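Long-range contacts in heterokaryon incompatibility protein s (PDB 2WVQ), which forms a prion and, on meeting the incompatible het-S variant, triggers lethal heterokaryon incompatibility, this chain being its N-terminal globular domain: residues 20-25 / 86-91; 41-46 / 120-125; 49-54 / 210-215; 79-84 / 176-181; 96-101 / 150-155. The protein carries 2 engineered substitutions. One frame throughout, in Å; residues are numbered along the deposited sequence.

Interaction 1: residues 20-25 / 86-91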
# COMPACT_ATOMS: atom_id res chain seq x y z
N GLY A 20 11.71 14.96 -11.24
CA GLY A 20 12.54 13.77 -11.24
C GLY A 20 11.85 12.57 -10.62
O GLY A 20 11.91 11.48 -11.19
N LEU A 21 11.17 12.76 -9.48
CA LEU A 21 10.32 11.71 -8.85
C LEU A 21 9.09 11.36 -9.70
O LEU A 21 8.77 10.19 -9.91
CB LEU A 21 9.87 12.15 -7.45
CG LEU A 21 10.94 12.39 -6.36
CD1 LEU A 21 10.42 13.22 -5.17
CD2 LEU A 21 11.62 11.08 -5.90
N PHE A 22 8.42 12.39 -10.24
CA PHE A 22 7.30 12.19 -11.19
C PHE A 22 7.66 11.35 -12.40
O PHE A 22 6.93 10.40 -12.72
CB PHE A 22 6.69 13.51 -11.67
CG PHE A 22 5.67 13.33 -12.76
CD1 PHE A 22 4.34 13.05 -12.44
CD2 PHE A 22 6.03 13.42 -14.08
CE1 PHE A 22 3.39 12.86 -13.44
CE2 PHE A 22 5.07 13.25 -15.12
CZ PHE A 22 3.76 12.98 -14.80
N ASN A 23 8.76 11.69 -13.07
CA ASN A 23 9.20 10.95 -14.27
C ASN A 23 9.55 9.49 -13.95
O ASN A 23 9.27 8.60 -14.74
CB ASN A 23 10.34 11.66 -15.05
CG ASN A 23 9.87 12.99 -15.71
OD1 ASN A 23 8.78 13.07 -16.29
ND2 ASN A 23 10.67 14.03 -15.56
N ASN A 24 10.11 9.28 -12.77
CA ASN A 24 10.33 7.91 -12.21
C ASN A 24 9.07 7.07 -11.99
O ASN A 24 9.08 5.87 -12.30
CB ASN A 24 11.23 7.99 -10.96
CG ASN A 24 12.66 8.47 -11.31
OD1 ASN A 24 13.07 8.41 -12.48
ND2 ASN A 24 13.42 8.93 -10.31
N CYS A 25 8.01 7.69 -11.48
CA CYS A 25 6.69 7.11 -11.31
C CYS A 25 6.13 6.60 -12.64
O CYS A 25 5.68 5.43 -12.75
CB CYS A 25 5.68 8.11 -10.66
SG CYS A 25 5.92 8.52 -8.90
N SER A 86 5.28 14.72 -1.91
CA SER A 86 4.82 13.62 -1.07
C SER A 86 4.03 12.57 -1.85
O SER A 86 4.27 11.39 -1.67
CB SER A 86 3.99 14.15 0.08
OG SER A 86 3.76 13.13 1.02
N ILE A 87 3.13 13.00 -2.74
CA ILE A 87 2.25 12.07 -3.46
C ILE A 87 3.05 11.17 -4.39
O ILE A 87 2.85 9.96 -4.49
CB ILE A 87 1.14 12.80 -4.26
CG1 ILE A 87 0.04 13.30 -3.33
CG2 ILE A 87 0.53 11.84 -5.29
CD1 ILE A 87 -0.70 14.54 -3.82
N VAL A 88 3.97 11.81 -5.09
CA VAL A 88 4.85 11.15 -6.03
C VAL A 88 5.84 10.16 -5.27
O VAL A 88 6.08 9.05 -5.73
CB VAL A 88 5.44 12.33 -6.88
CG1 VAL A 88 6.91 12.68 -6.64
CG2 VAL A 88 4.79 12.40 -8.30
N GLU A 89 6.34 10.56 -4.09
CA GLU A 89 7.15 9.65 -3.26
C GLU A 89 6.29 8.44 -2.84
O GLU A 89 6.74 7.30 -2.96
CB GLU A 89 7.73 10.36 -2.03
CG GLU A 89 8.90 11.26 -2.32
CD GLU A 89 9.20 12.24 -1.20
OE1 GLU A 89 10.29 12.83 -1.25
OE2 GLU A 89 8.36 12.43 -0.29
N GLU A 90 5.05 8.68 -2.41
CA GLU A 90 4.12 7.59 -2.07
C GLU A 90 3.73 6.67 -3.27
O GLU A 90 3.60 5.45 -3.09
CB GLU A 90 2.90 8.12 -1.31
CG GLU A 90 2.52 7.16 -0.13
CD GLU A 90 1.31 7.58 0.64
OE1 GLU A 90 0.48 6.70 0.97
OE2 GLU A 90 1.18 8.79 0.94
N ILE A 91 3.61 7.21 -4.50
CA ILE A 91 3.42 6.32 -5.69
C ILE A 91 4.65 5.39 -5.86
O ILE A 91 4.49 4.19 -6.14
CB ILE A 91 3.09 7.12 -7.04
CG1 ILE A 91 1.74 7.80 -6.94
CG2 ILE A 91 3.08 6.17 -8.28
CD1 ILE A 91 1.49 8.94 -7.96

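Interaction 2: residues 41-46 / 120-125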
# COMPACT_ATOMS: atom_id res chain seq x y z
N ASP A 41 -8.52 -12.28 -18.57
CA ASP A 41 -8.62 -10.86 -18.19
C ASP A 41 -7.36 -10.06 -18.44
O ASP A 41 -7.30 -8.88 -18.10
CB ASP A 41 -9.03 -10.70 -16.73
CG ASP A 41 -10.48 -11.02 -16.50
OD1 ASP A 41 -11.26 -11.09 -17.47
OD2 ASP A 41 -10.85 -11.19 -15.33
N TYR A 42 -6.36 -10.71 -19.03
CA TYR A 42 -5.08 -10.09 -19.28
C TYR A 42 -5.25 -8.75 -20.01
O TYR A 42 -4.79 -7.73 -19.52
CB TYR A 42 -4.16 -10.99 -20.10
CG TYR A 42 -3.01 -10.22 -20.75
CD1 TYR A 42 -2.13 -9.43 -19.97
CD2 TYR A 42 -2.79 -10.29 -22.11
CE1 TYR A 42 -1.08 -8.74 -20.56
CE2 TYR A 42 -1.75 -9.62 -22.71
CZ TYR A 42 -0.90 -8.83 -21.94
OH TYR A 42 0.13 -8.18 -22.56
N GLU A 43 -5.93 -8.77 -21.16
CA GLU A 43 -6.00 -7.63 -22.06
C GLU A 43 -6.61 -6.45 -21.32
O GLU A 43 -6.02 -5.37 -21.32
CB GLU A 43 -6.81 -7.98 -23.30
CG GLU A 43 -6.74 -6.94 -24.41
CD GLU A 43 -7.62 -7.31 -25.58
OE1 GLU A 43 -7.48 -8.43 -26.12
OE2 GLU A 43 -8.46 -6.47 -25.96
N ARG A 44 -7.76 -6.65 -20.68
CA ARG A 44 -8.41 -5.57 -19.94
C ARG A 44 -7.56 -5.02 -18.80
O ARG A 44 -7.46 -3.81 -18.64
CB ARG A 44 -9.80 -6.00 -19.44
CG ARG A 44 -10.60 -4.93 -18.68
CD ARG A 44 -11.68 -5.63 -17.80
NE ARG A 44 -11.63 -5.22 -16.39
CZ ARG A 44 -12.01 -4.03 -15.91
NH1 ARG A 44 -12.49 -3.06 -16.72
NH2 ARG A 44 -11.91 -3.79 -14.59
N CYS A 45 -6.94 -5.90 -18.00
CA CYS A 45 -6.10 -5.46 -16.88
C CYS A 45 -4.86 -4.66 -17.34
O CYS A 45 -4.45 -3.70 -16.67
CB CYS A 45 -5.69 -6.68 -16.03
SG CYS A 45 -7.08 -7.29 -15.05
N GLN A 46 -4.26 -5.07 -18.46
CA GLN A 46 -3.15 -4.33 -19.06
C GLN A 46 -3.61 -2.93 -19.51
O GLN A 46 -2.95 -1.96 -19.17
CB GLN A 46 -2.52 -5.11 -20.21
CG GLN A 46 -1.36 -4.37 -20.92
CD GLN A 46 -0.19 -4.11 -19.99
OE1 GLN A 46 0.46 -5.04 -19.54
NE2 GLN A 46 0.08 -2.83 -19.70
N LYS A 120 1.18 -9.75 -27.72
CA LYS A 120 0.72 -10.71 -28.73
C LYS A 120 -0.42 -11.61 -28.23
O LYS A 120 -1.08 -12.25 -29.04
CB LYS A 120 1.87 -11.58 -29.26
CG LYS A 120 2.26 -12.76 -28.35
CD LYS A 120 3.08 -13.82 -29.06
CE LYS A 120 4.58 -13.49 -29.10
NZ LYS A 120 5.31 -13.89 -27.85
N ASP A 121 -0.62 -11.68 -26.91
CA ASP A 121 -1.73 -12.44 -26.31
C ASP A 121 -3.03 -11.62 -26.21
O ASP A 121 -4.06 -12.15 -25.76
CB ASP A 121 -1.34 -12.97 -24.92
CG ASP A 121 -0.17 -13.91 -24.98
OD1 ASP A 121 0.81 -13.66 -24.27
OD2 ASP A 121 -0.23 -14.89 -25.76
N MET A 122 -2.95 -10.35 -26.61
CA MET A 122 -4.15 -9.53 -26.83
C MET A 122 -4.73 -9.73 -28.22
O MET A 122 -4.03 -10.12 -29.16
CB MET A 122 -3.82 -8.05 -26.70
CG MET A 122 -3.50 -7.61 -25.32
SD MET A 122 -3.04 -5.86 -25.37
CE MET A 122 -2.56 -5.63 -23.67
N LYS A 123 -6.02 -9.44 -28.35
CA LYS A 123 -6.64 -9.27 -29.66
C LYS A 123 -6.04 -8.03 -30.35
O LYS A 123 -5.52 -7.13 -29.67
CB LYS A 123 -8.16 -9.18 -29.50
CG LYS A 123 -8.77 -10.36 -28.72
CD LYS A 123 -10.24 -10.51 -28.95
CE LYS A 123 -10.68 -11.96 -28.75
NZ LYS A 123 -12.05 -12.22 -29.30
N PRO A 124 -6.05 -7.99 -31.71
CA PRO A 124 -5.47 -6.86 -32.43
C PRO A 124 -6.01 -5.48 -32.01
O PRO A 124 -5.27 -4.48 -32.04
CB PRO A 124 -5.83 -7.15 -33.89
CG PRO A 124 -5.96 -8.65 -33.96
CD PRO A 124 -6.58 -9.02 -32.64
N ILE A 125 -7.29 -5.43 -31.64
CA ILE A 125 -7.92 -4.20 -31.20
C ILE A 125 -7.31 -3.68 -29.88
O ILE A 125 -7.01 -2.50 -29.74
CB ILE A 125 -9.45 -4.41 -31.06
CG1 ILE A 125 -10.18 -3.07 -30.97
CG2 ILE A 125 -9.79 -5.37 -29.89
CD1 ILE A 125 -11.68 -3.22 -30.83

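Interaction 3: residues 49-54 / 210-215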
# COMPACT_ATOMS: atom_id res chain seq x y z
N LEU A 49 -3.99 -0.60 -16.47
CA LEU A 49 -2.64 -0.10 -16.16
C LEU A 49 -2.13 1.03 -17.11
O LEU A 49 -1.57 2.04 -16.65
CB LEU A 49 -1.64 -1.26 -16.15
CG LEU A 49 -0.78 -1.74 -14.97
CD1 LEU A 49 -1.25 -1.41 -13.52
CD2 LEU A 49 -0.47 -3.23 -15.13
N ASP A 50 -2.32 0.84 -18.42
CA ASP A 50 -1.89 1.84 -19.42
C ASP A 50 -2.67 3.15 -19.23
O ASP A 50 -2.12 4.23 -19.44
CB ASP A 50 -2.10 1.35 -20.87
CG ASP A 50 -1.35 0.02 -21.19
OD1 ASP A 50 -1.80 -0.66 -22.13
OD2 ASP A 50 -0.32 -0.33 -20.56
N ILE A 51 -3.95 3.04 -18.88
CA ILE A 51 -4.80 4.20 -18.60
C ILE A 51 -4.40 4.95 -17.34
O ILE A 51 -4.40 6.19 -17.36
CB ILE A 51 -6.30 3.85 -18.63
CG1 ILE A 51 -6.74 3.55 -20.06
CG2 ILE A 51 -7.16 4.98 -18.06
CD1 ILE A 51 -8.02 2.76 -20.10
N ALA A 52 -4.06 4.24 -16.27
CA ALA A 52 -3.55 4.88 -15.04
C ALA A 52 -2.24 5.62 -15.33
O ALA A 52 -2.01 6.75 -14.81
CB ALA A 52 -3.35 3.87 -13.89
N LYS A 53 -1.39 5.00 -16.14
CA LYS A 53 -0.14 5.62 -16.57
C LYS A 53 -0.44 6.86 -17.45
O LYS A 53 0.22 7.88 -17.32
CB LYS A 53 0.73 4.62 -17.32
CG LYS A 53 2.06 5.17 -17.81
CD LYS A 53 2.74 4.21 -18.81
CE LYS A 53 4.27 4.38 -18.70
NZ LYS A 53 4.99 3.68 -19.78
N ALA A 54 -1.44 6.75 -18.32
CA ALA A 54 -1.80 7.89 -19.22
C ALA A 54 -2.34 9.07 -18.39
O ALA A 54 -2.09 10.24 -18.70
CB ALA A 54 -2.86 7.45 -20.27
N GLY A 210 -13.78 4.28 -13.32
CA GLY A 210 -13.16 4.23 -11.99
C GLY A 210 -11.73 4.75 -11.87
O GLY A 210 -11.23 4.90 -10.75
N ILE A 211 -11.07 5.03 -12.99
CA ILE A 211 -9.64 5.37 -12.97
C ILE A 211 -9.28 6.68 -13.67
O ILE A 211 -8.36 7.39 -13.24
CB ILE A 211 -8.73 4.16 -13.44
CG1 ILE A 211 -8.87 3.82 -14.91
CG2 ILE A 211 -9.07 2.89 -12.64
CD1 ILE A 211 -8.22 2.47 -15.28
N ASP A 212 -10.03 7.02 -14.70
CA ASP A 212 -9.76 8.23 -15.50
C ASP A 212 -11.05 8.76 -16.14
O ASP A 212 -11.33 8.47 -17.32
CB ASP A 212 -8.72 7.91 -16.58
CG ASP A 212 -8.23 9.16 -17.30
OD1 ASP A 212 -8.88 10.23 -17.20
OD2 ASP A 212 -7.22 9.05 -18.02
N ALA A 213 -11.83 9.52 -15.36
CA ALA A 213 -13.10 10.13 -15.81
C ALA A 213 -12.97 11.04 -17.04
O ALA A 213 -13.86 11.05 -17.89
CB ALA A 213 -13.76 10.89 -14.68
N ALA A 214 -11.87 11.79 -17.11
CA ALA A 214 -11.57 12.65 -18.26
C ALA A 214 -11.52 11.86 -19.59
O ALA A 214 -12.17 12.25 -20.58
CB ALA A 214 -10.29 13.45 -18.03
N MET A 215 -10.82 10.72 -19.59
CA MET A 215 -10.77 9.80 -20.74
C MET A 215 -12.10 9.13 -21.00
O MET A 215 -12.54 8.97 -22.14
CB MET A 215 -9.69 8.73 -20.55
CG MET A 215 -9.56 7.74 -21.72
SD MET A 215 -8.25 6.49 -21.60
CE MET A 215 -6.77 7.40 -21.15

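Interaction 4: residues 79-84 / 176-181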
# COMPACT_ATOMS: atom_id res chain seq x y z
N LYS A 79 2.85 25.09 -0.84
CA LYS A 79 2.06 24.00 -0.26
C LYS A 79 1.73 22.96 -1.33
O LYS A 79 1.98 21.78 -1.12
CB LYS A 79 0.78 24.52 0.43
CG LYS A 79 0.97 25.10 1.86
CD LYS A 79 -0.15 24.64 2.79
CE LYS A 79 -0.09 25.31 4.16
NZ LYS A 79 1.03 24.83 5.04
N SER A 80 1.22 23.41 -2.48
CA SER A 80 0.80 22.50 -3.54
C SER A 80 1.94 21.64 -4.10
O SER A 80 1.74 20.47 -4.44
CB SER A 80 0.04 23.25 -4.65
OG SER A 80 -1.15 23.84 -4.12
N VAL A 81 3.14 22.20 -4.14
CA VAL A 81 4.30 21.52 -4.71
C VAL A 81 4.88 20.54 -3.66
O VAL A 81 5.32 19.45 -4.03
CB VAL A 81 5.38 22.52 -5.30
CG1 VAL A 81 6.60 21.80 -5.89
CG2 VAL A 81 4.77 23.42 -6.38
N GLN A 82 4.87 20.93 -2.39
CA GLN A 82 5.18 20.02 -1.25
C GLN A 82 4.25 18.81 -1.22
O GLN A 82 4.66 17.69 -0.90
CB GLN A 82 5.11 20.76 0.10
CG GLN A 82 6.14 21.86 0.29
CD GLN A 82 6.06 22.55 1.65
OE1 GLN A 82 7.01 23.20 2.08
NE2 GLN A 82 4.92 22.42 2.34
N LEU A 83 2.97 19.07 -1.53
CA LEU A 83 1.94 18.05 -1.60
C LEU A 83 2.19 17.08 -2.74
O LEU A 83 2.12 15.85 -2.52
CB LEU A 83 0.55 18.69 -1.70
CG LEU A 83 -0.28 19.13 -0.49
CD1 LEU A 83 0.42 20.07 0.46
CD2 LEU A 83 -1.58 19.78 -0.93
N ALA A 84 2.52 17.62 -3.95
CA ALA A 84 2.86 16.78 -5.09
C ALA A 84 4.11 15.91 -4.87
O ALA A 84 4.15 14.78 -5.33
CB ALA A 84 3.04 17.60 -6.39
N LYS A 176 -6.26 17.90 -7.52
CA LYS A 176 -6.89 18.78 -6.53
C LYS A 176 -5.96 19.95 -6.14
O LYS A 176 -6.43 21.04 -5.83
CB LYS A 176 -7.30 17.97 -5.28
CG LYS A 176 -8.60 18.41 -4.57
CD LYS A 176 -8.36 19.55 -3.54
CE LYS A 176 -9.64 20.23 -3.09
NZ LYS A 176 -10.57 19.30 -2.36
N ALA A 177 -4.65 19.71 -6.12
CA ALA A 177 -3.70 20.72 -5.63
C ALA A 177 -3.31 21.79 -6.66
O ALA A 177 -2.59 22.74 -6.35
CB ALA A 177 -2.45 20.03 -5.06
N PHE A 178 -3.79 21.63 -7.90
CA PHE A 178 -3.43 22.53 -9.01
C PHE A 178 -4.66 22.92 -9.85
O PHE A 178 -5.58 22.11 -10.00
CB PHE A 178 -2.30 21.91 -9.85
CG PHE A 178 -1.02 21.72 -9.08
CD1 PHE A 178 -0.81 20.57 -8.30
CD2 PHE A 178 -0.02 22.69 -9.11
CE1 PHE A 178 0.38 20.42 -7.57
CE2 PHE A 178 1.15 22.53 -8.40
CZ PHE A 178 1.34 21.40 -7.62
N PRO A 179 -4.68 24.17 -10.39
CA PRO A 179 -5.86 24.67 -11.11
C PRO A 179 -6.01 24.14 -12.56
O PRO A 179 -6.09 24.93 -13.50
CB PRO A 179 -5.61 26.19 -11.13
CG PRO A 179 -4.14 26.29 -11.25
CD PRO A 179 -3.62 25.19 -10.33
N ILE A 180 -6.06 22.81 -12.74
CA ILE A 180 -5.95 22.24 -14.08
C ILE A 180 -7.18 21.47 -14.61
O ILE A 180 -7.05 20.63 -15.51
CB ILE A 180 -4.67 21.36 -14.24
CG1 ILE A 180 -4.68 20.20 -13.23
CG2 ILE A 180 -3.42 22.23 -14.12
CD1 ILE A 180 -3.61 19.17 -13.42
N GLU A 181 -8.37 21.76 -14.09
CA GLU A 181 -9.54 20.97 -14.49
C GLU A 181 -9.80 21.03 -16.01
O GLU A 181 -9.80 19.99 -16.68
CB GLU A 181 -10.79 21.35 -13.69
CG GLU A 181 -11.65 20.14 -13.38
CD GLU A 181 -13.14 20.43 -13.39
OE1 GLU A 181 -13.60 21.23 -12.54
OE2 GLU A 181 -13.85 19.84 -14.24

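Interaction 5: residues 96-101 / 150-155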
# COMPACT_ATOMS: atom_id res chain seq x y z
N GLU A 96 7.42 -0.03 -5.08
CA GLU A 96 8.43 -0.76 -4.32
C GLU A 96 7.79 -1.98 -3.56
O GLU A 96 8.27 -3.09 -3.71
CB GLU A 96 9.16 0.18 -3.35
CG GLU A 96 10.53 -0.33 -2.97
CD GLU A 96 11.17 0.47 -1.84
OE1 GLU A 96 12.14 -0.05 -1.27
OE2 GLU A 96 10.70 1.59 -1.53
N SER A 97 6.71 -1.75 -2.81
CA SER A 97 5.90 -2.79 -2.18
C SER A 97 5.43 -3.92 -3.09
O SER A 97 5.51 -5.11 -2.71
CB SER A 97 4.68 -2.14 -1.49
OG SER A 97 5.11 -1.20 -0.52
N ALA A 98 4.87 -3.57 -4.25
CA ALA A 98 4.37 -4.55 -5.22
C ALA A 98 5.48 -5.51 -5.69
O ALA A 98 5.25 -6.73 -5.80
CB ALA A 98 3.72 -3.84 -6.42
N GLN A 99 6.68 -4.94 -5.92
CA GLN A 99 7.84 -5.73 -6.33
C GLN A 99 8.35 -6.68 -5.26
O GLN A 99 8.77 -7.78 -5.60
CB GLN A 99 9.00 -4.89 -6.91
CG GLN A 99 10.20 -5.76 -7.38
CD GLN A 99 11.02 -5.19 -8.52
OE1 GLN A 99 10.97 -4.00 -8.82
NE2 GLN A 99 11.81 -6.04 -9.16
N LYS A 100 8.30 -6.30 -3.97
CA LYS A 100 8.63 -7.23 -2.88
C LYS A 100 7.59 -8.34 -2.80
O LYS A 100 7.95 -9.50 -2.59
CB LYS A 100 8.70 -6.53 -1.52
CG LYS A 100 9.82 -5.55 -1.41
CD LYS A 100 9.77 -4.86 -0.09
CE LYS A 100 10.97 -3.97 0.11
NZ LYS A 100 12.26 -4.73 0.14
N THR A 101 6.32 -7.99 -2.96
CA THR A 101 5.25 -9.00 -3.05
C THR A 101 5.47 -9.98 -4.22
O THR A 101 5.40 -11.22 -4.05
CB THR A 101 3.85 -8.33 -3.03
OG1 THR A 101 3.73 -7.61 -1.81
CG2 THR A 101 2.73 -9.35 -3.08
N THR A 150 15.02 -3.96 -13.17
CA THR A 150 14.54 -5.35 -13.34
C THR A 150 13.02 -5.39 -13.61
O THR A 150 12.25 -4.78 -12.86
CB THR A 150 14.86 -6.24 -12.08
OG1 THR A 150 14.20 -5.72 -10.91
CG2 THR A 150 16.39 -6.34 -11.83
N ALA A 151 12.62 -6.07 -14.69
CA ALA A 151 11.21 -6.31 -15.02
C ALA A 151 10.62 -7.27 -13.99
O ALA A 151 11.31 -8.17 -13.52
CB ALA A 151 11.05 -6.87 -16.43
N TRP A 152 9.37 -7.05 -13.62
CA TRP A 152 8.76 -7.83 -12.56
C TRP A 152 7.27 -8.02 -12.84
O TRP A 152 6.64 -7.20 -13.49
CB TRP A 152 9.06 -7.19 -11.20
CG TRP A 152 8.44 -5.83 -11.10
CD1 TRP A 152 8.96 -4.66 -11.57
CD2 TRP A 152 7.18 -5.51 -10.53
NE1 TRP A 152 8.09 -3.62 -11.32
CE2 TRP A 152 6.99 -4.12 -10.66
CE3 TRP A 152 6.18 -6.26 -9.89
CZ2 TRP A 152 5.85 -3.48 -10.22
CZ3 TRP A 152 5.06 -5.63 -9.46
CH2 TRP A 152 4.90 -4.25 -9.62
N ALA A 153 6.70 -9.11 -12.35
CA ALA A 153 5.31 -9.44 -12.67
C ALA A 153 4.36 -9.23 -11.51
O ALA A 153 4.71 -9.45 -10.36
CB ALA A 153 5.21 -10.90 -13.18
N LEU A 154 3.15 -8.82 -11.84
CA LEU A 154 2.01 -8.92 -10.93
C LEU A 154 1.36 -10.29 -11.11
O LEU A 154 0.85 -10.60 -12.19
CB LEU A 154 0.98 -7.85 -11.25
CG LEU A 154 1.44 -6.40 -11.04
CD1 LEU A 154 0.42 -5.40 -11.58
CD2 LEU A 154 1.66 -6.18 -9.56
N TYR A 155 1.35 -11.10 -10.05
CA TYR A 155 0.92 -12.50 -10.16
C TYR A 155 -0.51 -12.75 -9.66
O TYR A 155 -1.06 -13.86 -9.82
CB TYR A 155 1.93 -13.43 -9.42
CG TYR A 155 3.32 -13.49 -10.00
CD1 TYR A 155 4.41 -12.89 -9.35
CD2 TYR A 155 3.57 -14.19 -11.19
CE1 TYR A 155 5.71 -12.99 -9.87
CE2 TYR A 155 4.85 -14.27 -11.72
CZ TYR A 155 5.91 -13.65 -11.05
OH TYR A 155 7.19 -13.72 -11.57
O HOH W 1 12.20 -2.57 -10.94

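Interaction 1: residues 20-25 / 86-91
Glu90 OE2 is the best-held polar atom: two groups of the second subunit grip it, Arg104 NH1 through a salt bridge and Thr101 OG1 through a hydrogen bond. Glu89 OE2 likewise forms a salt bridge with Lys100 of that subunit, so one side of the 86-91 helix belongs to the dimer interface while another, apolar, meets residues 20-25. The two helical segments run at 34° to each other, their axes 9.0 Å apart at closest approach. Val88 enters among Leu21, Phe22 and Cys25. Val88 CG2 lies at the edge of the Phe22 ring, near the ring plane, and 4.0 Å from Phe22 CB. Cys25 SG, anti to its own carbonyl carbon (chi1 -71°), reaches the opposing backbone 3.2 Å from Val88 O and rests 3.7 Å from Ile91 CB, bridging residues one turn apart. Leu21 CD1 crosses obliquely over the aliphatic part of Glu89, 3.8 Å from Glu89 CG; that chain starts away from the contact and brings only its flank to the leucine. Leu56 of helix 42-62 packs on Phe22, Cys25 and Ile91, and Phe170 of helix 157-176 on Ile91, placing the pair inside the helical bundle.

Interaction 2: residues 41-46 / 120-125
The polar part of this contact is a single hydrogen bond from the backbone N-H of Lys123 to Glu43 OE1, 2.9 Å from N to O and fairly straight (158° at the hydrogen). Glu43 presents the oxygen with CG anti to its backbone N and the chain extended beyond, so the carboxylate is carried right across the gap. The N-H meets OE1 from above the carboxylate plane, 44° out of it. Lys123 is the N-cap residue of helix 124-140, and a negative group placed at this helix start is probably favoured by the helix dipole. The lysine ammonium is not the partner: Lys123 NZ lies 6.7 Å from Glu43 OE1, its chain leading away.

The apolar part is built round Met122, whose extended chain runs alongside helix 42-62 past three residues. Met122 CG sits 3.4 Å from Glu43 CG and 3.7 Å from Tyr42 CE2, while its terminal CE is pressed 3.3 Å from Gln46 CG. Gln46 bends at chi2 and sends its amide elsewhere, to Asp50 OD2. Tyr42 also meets Asp121 CB, 4.0 Å from Tyr42 CE2, and its ring stacks on Phe117.

The contact therefore ties the first turn of helix 42-62 to the loop that opens helix 124-140. Leu34 of strand 32-34 packs on Tyr42, His130 of helix 124-140 on Met122, and helix 198-207 on Ile125.

Interaction 3: residues 49-54 / 210-215
Ile51 overlaps three residues of the 210-215 segment at once. CG2, anti to the backbone N, points at the turn before helix 213-224: Ile51 CG2 lies 3.6 Å from Asp212 CB and 3.8 Å from Ile211 CG1. CG1, anti to the carbonyl carbon (chi1 -70°), makes the closer approach to the thioether, with Ile51 CG1 3.6 Å from Met215 SD; CG2 also touches the end of Met215. The Met215 chain runs out extended and bends only at chi3 (-49°), which lays the methyl against the helix, with Met215 CE 4.0 Å from Ala54 CB, one turn on from Ile51. Ile211 crosses Ile51 at about a right angle, so the two branched side chains meet crosswise.

Asp212 does two jobs besides its CB packing. As N-cap of helix 213-224, it takes the Met215 N-H on OD1 in a capping bond of 3.1 Å, the donor well above the carboxylate plane. Its other oxygen, OD2, forms a salt bridge with Arg58, so both oxygens of the buried carboxylate have a partner and it would probably stay ionised. The bond to Met215 N probably helps hold the turn from which Met215 faces Ile51.

Helix 42-62 thus receives the start of the C-terminal helix on one flank. Leu133 and Leu136 of helix 124-140 pack on Ile51 and Ala54, and Val164 of helix 157-176 on Ile211, near the middle of the domain.

Interaction 4: residues 79-84 / 176-181
One serine is used twice here: its hydroxyl binds a backbone carbonyl while its CB lies over the ring of the residue that follows that carbonyl. The setting is a helix-to-turn junction of the helical globular domain, where the first turns of helix 79-108 meet the chain just after helix 157-176, with Pro179 at the centre of an inverse gamma turn.

Ser80 OG, anti to its own carbonyl carbon (chi1 -62°), donates to Ala177 O over 2.9 Å. It arrives in the carbonyl plane, on a lone pair, with a C=O...O angle of 142°. A carbonyl beyond the end of helix 157-176 thus finds a partner in a side chain of another helix. Ala177 CB sits beside the same serine, 4.1 Å from Ser80 CB, and also touches Leu83 CD2.

Phe178 starts across the contact, but its ring tip swings in to the helix. Ser80 CB stands over one face, offset toward the rim, in a CH-pi contact 4.1 Å from the centroid of the Phe178 ring. Val81 CG2 and Ala84 CB add apolar contact at the far end of the ring, the latter 4.1 Å from Phe178 CE1.

Val63 packs on Phe178, and Trp59 of helix 42-62 on Ala84. On the outer side, Leu107 of the second subunit packs on Leu83. The ring tip also borders the helix backbone: Phe178 CZ lies 3.3 Å from Ser80 O, the carbonyl that accepts the Ala84 N-H within the helix.

Interaction 5: residues 96-101 / 150-155
Gln99 leaves helix 79-108 with CG anti to the backbone N (chi1 -178°) and runs on extended, while Trp152 turns CG into the crowded position between its backbone N and carbonyl carbon (chi1 63°), which brings a face of the indole against the glutamine. The amide lies nearly flat over the indole, the two planes 23° apart. Gln99 CB stands over the five-membered ring in a CH-pi contact, 4.3 Å from its centroid, and Gln99 OE1 sits over the same face, 3.5 Å from Trp152 CD1. Thr150 holds both ends of the amide, NE2 directly and OE1 through a water. Gln99 NE2 donates to Thr150 OG1 over 3.0 Å, close to the amide plane. The water donates to Gln99 OE1 at 2.8 Å and to Thr150 O at 2.9 Å, closing a ring that would hold the amide's rotation in this conformer; a second was modelled. At the far end of the indole, Ala98 CB packs 3.4 Å from Trp152 CH2 and more loosely on Leu154 CD2. Ile163 of helix 157-176 packs on both Ala98 and Leu154. The helix crosses the strand almost at a right angle; strand 152-154 hydrogen-bonds to strand 32-34, forming the small two-stranded parallel sheet of this otherwise helical HeLo domain.

Interactions 1 and 3 are buried and rest on apolar packing, whereas interactions 2, 4 and 5 are partly buried and each adds one direct hydrogen bond between its segments, with a water as well in interaction 5. Helix 79-108 serves interactions 4, 1 and 5 in turn, and all three also touch the second subunit, so the helix faces both the bundle and the dimer. Helix 42-62 carries interactions 2 and 3, which the second subunit does not touch; interaction 3 is the most central, its centre about 7 Å from that of the chain. Interactions 3 and 5 meet directly, Leu49 CD2 being 4.3 Å from Leu154 CD1. Interactions 2 and 4 are farthest apart, their centres about 34 Å from each other.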